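Local structure of D-lactate dehydrogenase (Fermentative) (6ABJ) at residues L128-N133 / F156-K161. The protein catalyses the NAD-dependent interconversion of pyruvate and D-lactate as a tetrameric member of the D-isomer specific 2-hydroxyacid dehydrogenase family. Residues are numbered along the deposited sequence; the frame is centred on the assembly and turned at random.
Sequences LILTLN and FDLHGK
Asn133 ND2 donates to Phe156 O at 2.8 Å, and the same carboxamide accepts through OD1 from Phe156 N at 2.9 Å. A side-chain amide thus reads both polar groups of a single residue's backbone, as the partner residue in a hydrogen-bonded antiparallel pair would, and the paired bonds fix the rotation of the group. The bond to OD1 is nearly straight, with an N-H...O angle of 169°, while Phe156 O lies close to the amide plane of Asn133. The Asn133 side chain starts from helix 118-134 toward the loop, with CG anti to the backbone N.

Phe156 then folds its own ring over the amide it has bonded. Its CG sits between the backbone N and the carbonyl carbon (chi1 62°), and the ring stacks on the carboxamide with the two planes 17° apart. Asn133 ND2 lies 3.3 Å above the ring plane, over its centre, so the Phe156 ring packs against one face of an amide whose rotation the two bonds have set. Leu158 adds an apolar flank: its CD2 reaches Asn133 ND2 at 3.6 Å and also meets Ile129 CG2, while its other branch, CD1, touches Leu130 CD2 at 3.7 Å. Both leucines also pack on Phe182, and Ile129 continues inward to Met244 and Ile246 of strand 243-247.

Leu158 opens a type II beta turn that ends at Lys161. Glu123 of a second subunit accepts from the backbone N of Leu158 and His159, and Glu318 of that subunit pairs with Lys161 NZ, placing the contact at an intersubunit interface. The arrangement illustrates side-chain amide recognition of the backbone, here joining a helix to the loop that leads into strand 162-166 of the Rossmann-type NAD-binding domain.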
# COMPACT_ATOMS: atom_id res chain seq x y z
N LEU B 128 -18.97 3.95 1.91
CA LEU B 128 -18.01 4.97 1.44
C LEU B 128 -18.02 6.06 2.50
O LEU B 128 -16.96 6.61 2.86
CB LEU B 128 -18.46 5.55 0.05
CG LEU B 128 -18.13 4.63 -1.16
CD1 LEU B 128 -18.68 5.32 -2.44
CD2 LEU B 128 -16.67 4.32 -1.29
N ILE B 129 -19.20 6.39 3.00
CA ILE B 129 -19.28 7.42 4.06
C ILE B 129 -18.45 7.04 5.28
O ILE B 129 -17.65 7.85 5.80
CB ILE B 129 -20.77 7.62 4.51
CG1 ILE B 129 -21.50 8.35 3.39
CG2 ILE B 129 -20.84 8.44 5.79
CD1 ILE B 129 -22.97 8.48 3.52
N LEU B 130 -18.59 5.80 5.73
CA LEU B 130 -17.92 5.40 6.96
C LEU B 130 -16.45 5.24 6.78
O LEU B 130 -15.69 5.63 7.64
CB LEU B 130 -18.52 4.10 7.50
CG LEU B 130 -19.83 4.38 8.28
CD1 LEU B 130 -20.60 3.12 8.37
CD2 LEU B 130 -19.53 5.03 9.64
N THR B 131 -16.01 4.72 5.62
CA THR B 131 -14.61 4.60 5.40
C THR B 131 -13.94 6.00 5.36
O THR B 131 -12.83 6.18 5.86
CB THR B 131 -14.20 3.70 4.18
OG1 THR B 131 -12.77 3.53 4.23
CG2 THR B 131 -14.45 4.31 2.91
N LEU B 132 -14.57 6.94 4.69
CA LEU B 132 -14.03 8.27 4.62
C LEU B 132 -14.01 8.94 6.01
O LEU B 132 -13.03 9.56 6.40
CB LEU B 132 -14.85 9.13 3.66
CG LEU B 132 -14.65 8.87 2.15
CD1 LEU B 132 -15.80 9.44 1.34
CD2 LEU B 132 -13.31 9.52 1.76
N ASN B 133 -15.12 8.79 6.73
CA ASN B 133 -15.30 9.46 8.01
C ASN B 133 -14.21 8.96 9.00
O ASN B 133 -13.47 9.75 9.60
CB ASN B 133 -16.68 9.11 8.51
CG ASN B 133 -17.03 9.73 9.84
OD1 ASN B 133 -16.14 9.99 10.68
ND2 ASN B 133 -18.32 9.85 10.09
N PHE B 156 -15.99 11.93 12.79
CA PHE B 156 -17.12 12.60 13.37
C PHE B 156 -18.28 11.63 13.55
O PHE B 156 -18.47 10.69 12.77
CB PHE B 156 -17.50 13.82 12.50
CG PHE B 156 -17.93 13.47 11.09
CD1 PHE B 156 -17.01 13.40 10.06
CD2 PHE B 156 -19.24 13.23 10.78
CE1 PHE B 156 -17.41 13.16 8.76
CE2 PHE B 156 -19.65 12.98 9.45
CZ PHE B 156 -18.72 13.00 8.44
N ASP B 157 -19.07 11.85 14.60
CA ASP B 157 -20.24 11.04 14.81
C ASP B 157 -21.22 11.34 13.66
O ASP B 157 -21.45 12.50 13.32
CB ASP B 157 -20.96 11.45 16.09
CG ASP B 157 -20.19 11.11 17.32
OD1 ASP B 157 -19.11 10.51 17.22
OD2 ASP B 157 -20.69 11.46 18.42
N LEU B 158 -21.81 10.29 13.10
CA LEU B 158 -22.89 10.48 12.19
C LEU B 158 -24.20 10.93 12.89
O LEU B 158 -24.99 11.76 12.35
CB LEU B 158 -23.17 9.19 11.42
CG LEU B 158 -22.09 8.74 10.42
CD1 LEU B 158 -22.39 7.41 9.80
CD2 LEU B 158 -21.84 9.80 9.32
N HIS B 159 -24.42 10.36 14.06
CA HIS B 159 -25.56 10.79 14.89
C HIS B 159 -25.68 12.29 14.96
O HIS B 159 -24.75 12.96 15.32
CB HIS B 159 -25.44 10.17 16.29
CG HIS B 159 -26.62 10.45 17.15
ND1 HIS B 159 -26.58 11.36 18.20
CD2 HIS B 159 -27.88 9.97 17.13
CE1 HIS B 159 -27.77 11.44 18.76
NE2 HIS B 159 -28.57 10.60 18.13
N GLY B 160 -26.84 12.84 14.59
CA GLY B 160 -27.09 14.25 14.72
C GLY B 160 -26.69 15.06 13.49
O GLY B 160 -27.14 16.21 13.33
N LYS B 161 -25.92 14.47 12.57
CA LYS B 161 -25.49 15.22 11.39
C LYS B 161 -26.63 15.32 10.34
O LYS B 161 -27.54 14.49 10.29
CB LYS B 161 -24.26 14.60 10.73
CG LYS B 161 -23.01 14.54 11.59
CD LYS B 161 -22.61 15.94 12.05
CE LYS B 161 -21.33 16.01 12.89
NZ LYS B 161 -21.40 15.09 14.06